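Local coordinates for protein dioxygenase (Pseudomonas brassicacearum, PDB 5V2D) that probably cleaves the central double bond of lignostilbenes with molecular oxygen, using an iron centre like that of related carotenoid oxygenases, at residues 384-388 and 417-421; 410-414 and 433-438. One frame throughout, in Å; residues are numbered along the deposited sequence.

Contact 1 of 2, residues 384-388 and 417-421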
loop_
_atom_site.group_PDB
_atom_site.type_symbol
_atom_site.label_atom_id
_atom_site.label_comp_id
_atom_site.label_asym_id
_atom_site.label_seq_id
_atom_site.Cartn_x
_atom_site.Cartn_y
_atom_site.Cartn_z
ATOM N N GLN A 384 -11.757 -7.824 -17.361
ATOM C CA GLN A 384 -12.363 -6.633 -17.929
ATOM C C GLN A 384 -13.295 -6.036 -16.866
ATOM O O GLN A 384 -14.012 -6.737 -16.124
ATOM C CB GLN A 384 -13.204 -7.025 -19.206
ATOM C CG GLN A 384 -13.068 -6.280 -20.543
ATOM C CD GLN A 384 -12.890 -4.752 -20.500
ATOM O OE1 GLN A 384 -12.672 -4.045 -19.470
ATOM N NE2 GLN A 384 -12.771 -4.257 -21.716
ATOM N N TYR A 385 -13.300 -4.741 -16.763
ATOM C CA TYR A 385 -13.945 -4.064 -15.669
ATOM C C TYR A 385 -14.250 -2.666 -16.112
ATOM O O TYR A 385 -13.680 -2.215 -17.079
ATOM C CB TYR A 385 -13.032 -4.076 -14.405
ATOM C CG TYR A 385 -12.005 -2.993 -14.370
ATOM C CD1 TYR A 385 -12.031 -2.047 -13.386
ATOM C CD2 TYR A 385 -10.956 -2.933 -15.323
ATOM C CE1 TYR A 385 -11.069 -1.025 -13.338
ATOM C CE2 TYR A 385 -10.016 -1.923 -15.304
ATOM C CZ TYR A 385 -10.068 -0.982 -14.306
ATOM O OH TYR A 385 -9.208 0.060 -14.237
ATOM N N ALA A 386 -15.115 -1.981 -15.362
ATOM C CA ALA A 386 -15.559 -0.645 -15.717
ATOM C C ALA A 386 -15.646 0.386 -14.606
ATOM O O ALA A 386 -16.150 1.491 -14.841
ATOM C CB ALA A 386 -16.934 -0.727 -16.422
ATOM N N HIS A 387 -15.207 0.013 -13.399
ATOM C CA HIS A 387 -15.327 0.899 -12.246
ATOM C C HIS A 387 -14.089 0.900 -11.353
ATOM O O HIS A 387 -13.473 -0.117 -11.196
ATOM C CB HIS A 387 -16.504 0.423 -11.396
ATOM C CG HIS A 387 -17.810 0.458 -12.120
ATOM N ND1 HIS A 387 -18.626 1.573 -12.086
ATOM C CD2 HIS A 387 -18.433 -0.467 -12.905
ATOM C CE1 HIS A 387 -19.637 1.371 -12.921
ATOM N NE2 HIS A 387 -19.588 0.115 -13.364
ATOM N N GLY A 388 -13.779 2.034 -10.769
ATOM C CA GLY A 388 -12.706 2.110 -9.737
ATOM C C GLY A 388 -13.040 3.161 -8.695
ATOM O O GLY A 388 -13.844 4.081 -8.973
ATOM N N LEU A 417 -15.050 6.311 -10.004
ATOM C CA LEU A 417 -14.849 6.539 -11.453
ATOM C C LEU A 417 -15.533 5.458 -12.278
ATOM O O LEU A 417 -15.316 4.238 -12.079
ATOM C CB LEU A 417 -13.373 6.520 -11.793
ATOM C CG LEU A 417 -12.957 6.653 -13.243
ATOM C CD1 LEU A 417 -13.401 7.975 -13.881
ATOM C CD2 LEU A 417 -11.442 6.489 -13.316
ATOM N N ASN A 418 -16.390 5.904 -13.210
ATOM C CA ASN A 418 -17.026 5.036 -14.218
ATOM C C ASN A 418 -16.161 5.082 -15.480
ATOM O O ASN A 418 -16.123 6.134 -16.172
ATOM C CB ASN A 418 -18.439 5.546 -14.530
ATOM C CG ASN A 418 -19.204 4.647 -15.469
ATOM O OD1 ASN A 418 -18.623 3.973 -16.347
ATOM N ND2 ASN A 418 -20.466 4.730 -15.412
ATOM N N LEU A 419 -15.461 4.003 -15.786
ATOM C CA LEU A 419 -14.614 3.956 -16.984
ATOM C C LEU A 419 -15.378 3.955 -18.331
ATOM O O LEU A 419 -14.816 4.269 -19.352
ATOM C CB LEU A 419 -13.693 2.747 -16.944
ATOM C CG LEU A 419 -12.608 2.841 -15.861
ATOM C CD1 LEU A 419 -11.711 1.640 -15.873
ATOM C CD2 LEU A 419 -11.793 4.104 -15.979
ATOM N N LYS A 420 -16.623 3.559 -18.330
ATOM C CA LYS A 420 -17.423 3.570 -19.569
ATOM C C LYS A 420 -17.779 4.994 -19.947
ATOM O O LYS A 420 -17.703 5.332 -21.109
ATOM C CB LYS A 420 -18.725 2.821 -19.411
ATOM C CG LYS A 420 -18.658 1.326 -19.416
ATOM C CD LYS A 420 -20.130 0.858 -19.605
ATOM C CE LYS A 420 -20.515 -0.359 -18.790
ATOM N NZ LYS A 420 -19.816 -1.525 -19.444
ATOM N N THR A 421 -18.192 5.834 -19.021
ATOM C CA THR A 421 -18.558 7.201 -19.352
ATOM C C THR A 421 -17.419 8.160 -19.102
ATOM O O THR A 421 -17.459 9.281 -19.575
ATOM C CB THR A 421 -19.765 7.666 -18.563
ATOM O OG1 THR A 421 -19.453 7.608 -17.170
ATOM C CG2 THR A 421 -20.959 6.767 -18.850
#
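Tyr385 and Leu419 supply the tight apolar side of this contact: CD1 of Leu419 sits against the phenol end of the ring, 3.5 Å from Tyr385 CZ. With CG anti to the carbonyl carbon (chi1 -69°) and the chain extended beyond it, the leucine reaches past the Ala386 carbonyl to the tyrosine, whose hydroxyl is hydrogen-bonded to Asp318. The backbones are knit closely. Gly388 and Leu417 exchange two hydrogen bonds, Leu417 N to Gly388 O being 2.7 Å, and Leu419 N adds a third, to Ala386 O. CA of His387 makes a CH...O contact with Leu417 O (3.3 Å). The side with the exposed Lys420 is looser and nearer solvent. His387, its ND1 hydrogen-bonded to His416, and Asn418 point the same way, ring and amide planes 40° apart, with His387 CE1 4.2 Å from Asn418 CG. Asn418 OD1 accepts from Lys420 N (2.8 Å) and, from above the amide plane, Thr421 N. Replacing Asn418 by an alanine removes OD1, and the amides of Lys420 and Thr421 would probably lose their shared acceptor, leaving the turn less firmly held. The pattern is antiparallel pairing running into an Asx turn, in one blade of the seven-bladed carotenoid-oxygenase beta-propeller.

Contact 2 of 2, residues 410-414 and 433-438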
loop_
_atom_site.group_PDB
_atom_site.type_symbol
_atom_site.label_atom_id
_atom_site.label_comp_id
_atom_site.label_asym_id
_atom_site.label_seq_id
_atom_site.Cartn_x
_atom_site.Cartn_y
_atom_site.Cartn_z
ATOM N N PHE A 410 -2.354 13.739 1.692
ATOM C CA PHE A 410 -3.615 14.375 1.948
ATOM C C PHE A 410 -4.611 14.195 0.770
ATOM O O PHE A 410 -4.326 14.638 -0.338
ATOM C CB PHE A 410 -3.410 15.891 2.224
ATOM C CG PHE A 410 -4.675 16.620 2.575
ATOM C CD1 PHE A 410 -5.342 17.343 1.630
ATOM C CD2 PHE A 410 -5.166 16.614 3.823
ATOM C CE1 PHE A 410 -6.514 18.062 1.964
ATOM C CE2 PHE A 410 -6.318 17.280 4.149
ATOM C CZ PHE A 410 -7.006 18.019 3.171
ATOM N N PHE A 411 -5.768 13.561 1.017
ATOM C CA PHE A 411 -6.731 13.314 -0.034
ATOM C C PHE A 411 -8.080 13.773 0.496
ATOM O O PHE A 411 -8.563 13.230 1.470
ATOM C CB PHE A 411 -6.772 11.885 -0.476
ATOM C CG PHE A 411 -5.481 11.382 -1.000
ATOM C CD1 PHE A 411 -5.137 11.623 -2.324
ATOM C CD2 PHE A 411 -4.627 10.631 -0.208
ATOM C CE1 PHE A 411 -3.977 11.091 -2.879
ATOM C CE2 PHE A 411 -3.433 10.167 -0.718
ATOM C CZ PHE A 411 -3.080 10.378 -2.056
ATOM N N ASN A 412 -8.663 14.806 -0.128
ATOM C CA ASN A 412 -9.910 15.376 0.375
ATOM C C ASN A 412 -11.113 14.961 -0.408
ATOM O O ASN A 412 -12.181 15.499 -0.148
ATOM C CB ASN A 412 -9.834 16.923 0.493
ATOM C CG ASN A 412 -9.494 17.601 -0.820
ATOM O OD1 ASN A 412 -9.342 16.931 -1.858
ATOM N ND2 ASN A 412 -9.334 18.957 -0.771
ATOM N N LEU A 413 -10.986 13.992 -1.318
ATOM C CA LEU A 413 -12.121 13.417 -2.037
ATOM C C LEU A 413 -12.053 11.907 -2.103
ATOM O O LEU A 413 -10.986 11.334 -2.364
ATOM C CB LEU A 413 -12.114 13.908 -3.464
ATOM C CG LEU A 413 -12.302 15.419 -3.727
ATOM C CD1 LEU A 413 -12.047 15.737 -5.236
ATOM C CD2 LEU A 413 -13.672 15.879 -3.234
ATOM N N LEU A 414 -13.194 11.253 -1.895
ATOM C CA LEU A 414 -13.337 9.833 -2.068
ATOM C C LEU A 414 -14.180 9.674 -3.320
ATOM O O LEU A 414 -15.339 10.137 -3.340
ATOM C CB LEU A 414 -14.066 9.311 -0.880
ATOM C CG LEU A 414 -14.071 7.875 -0.495
ATOM C CD1 LEU A 414 -15.231 7.409 0.345
ATOM C CD2 LEU A 414 -13.319 6.828 -1.330
ATOM N N GLY A 433 -11.318 17.391 6.711
ATOM C CA GLY A 433 -11.386 15.973 6.512
ATOM C C GLY A 433 -10.501 15.486 5.387
ATOM O O GLY A 433 -10.362 16.122 4.376
ATOM N N CYS A 434 -9.904 14.302 5.580
ATOM C CA CYS A 434 -9.269 13.593 4.513
ATOM C C CYS A 434 -9.297 12.102 4.783
ATOM O O CYS A 434 -9.703 11.655 5.860
ATOM C CB CYS A 434 -7.823 14.087 4.345
ATOM S SG CYS A 434 -6.780 13.828 5.810
ATOM N N PHE A 435 -8.935 11.353 3.762
ATOM C CA PHE A 435 -9.202 9.935 3.725
ATOM C C PHE A 435 -7.945 9.053 3.773
ATOM O O PHE A 435 -6.887 9.444 3.367
ATOM C CB PHE A 435 -9.924 9.592 2.465
ATOM C CG PHE A 435 -11.282 10.270 2.347
ATOM C CD1 PHE A 435 -12.384 9.770 2.984
ATOM C CD2 PHE A 435 -11.424 11.380 1.510
ATOM C CE1 PHE A 435 -13.613 10.408 2.873
ATOM C CE2 PHE A 435 -12.641 12.016 1.397
ATOM C CZ PHE A 435 -13.744 11.506 2.091
ATOM N N GLN A 436 -8.186 7.821 4.212
ATOM C CA GLN A 436 -7.232 6.717 4.089
ATOM C C GLN A 436 -7.807 5.748 3.057
ATOM O O GLN A 436 -8.954 5.907 2.527
ATOM C CB GLN A 436 -6.937 6.047 5.401
ATOM C CG GLN A 436 -6.631 7.036 6.519
ATOM C CD GLN A 436 -5.951 6.376 7.732
ATOM O OE1 GLN A 436 -5.494 5.265 7.656
ATOM N NE2 GLN A 436 -5.990 7.068 8.900
ATOM N N GLU A 437 -6.978 4.787 2.666
ATOM C CA GLU A 437 -7.328 3.890 1.581
ATOM C C GLU A 437 -8.690 3.212 1.747
ATOM O O GLU A 437 -8.964 2.582 2.781
ATOM C CB GLU A 437 -6.310 2.778 1.429
ATOM C CG GLU A 437 -6.619 1.869 0.225
ATOM C CD GLU A 437 -5.693 0.646 0.121
ATOM O OE1 GLU A 437 -5.837 -0.243 0.980
ATOM O OE2 GLU A 437 -4.871 0.515 -0.820
ATOM N N PRO A 438 -9.520 3.237 0.700
ATOM C CA PRO A 438 -10.809 2.589 0.837
ATOM C C PRO A 438 -10.835 1.110 0.487
ATOM O O PRO A 438 -10.032 0.622 -0.286
ATOM C CB PRO A 438 -11.668 3.406 -0.206
ATOM C CG PRO A 438 -10.695 3.653 -1.320
ATOM C CD PRO A 438 -9.373 3.977 -0.569
HETATM O O HOH W 1 -5.579 11.859 3.323
#
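Leu414 lays its CB over one face of the Phe435 ring, 3.8 Å from the centroid and 15° off the normal, a CH-pi contact displaced toward the rim. The same ring turns its edge to the backbone of Asn412 and Leu413. Holding CG beside the backbone N (chi1 -62°) brings the ring against residues 412-414, where CE2 comes within 3.4 Å of Leu414 N. CD2 of Leu414 slides past the Pro438 ring, and Leu391 of the adjoining strand touches all three side chains. At the other end Phe410 meets Cys434 obliquely: its CE2 lies 3.5 Å from Cys434 CB, and SG stands 4.7 Å from the ring centroid in a sulfur-aromatic contact. Across the contact the polar edge is backbone and water: Phe435 N donates to Phe411 O at 3.0 Å, and a water accepts from Phe411 N and donates to Phe435 O (2.7 Å). Glu437, pointing away, forms a salt bridge with Arg375 and a hydrogen bond with ND1 of iron ligand His495, in the metal's second shell. The chemistry implies chiefly apolar packing between strand 433-442 and the start of strand 413-418 with its preceding loop, plus one backbone bond and one water to that loop.

Both contacts draw on strand 413-418, one from each end, with centres about 20 Å apart. Contact 1 closes its outer end against strand 387-392 within a single blade; contact 2 joins its inner end, with the loop before it, to strand 433-442, which belongs to another sheet. The first has its centre about 22 Å from the centre of the chain and is partly buried, the second about 14 Å and buried. Chemistry follows place: regular antiparallel backbone pairing and an Asx turn hold the peripheral end, whereas ring packing and a bridging water serve the interior junction. Contact 2 also has a link to the metal site, since Glu437 of its second segment holds a ligand histidine.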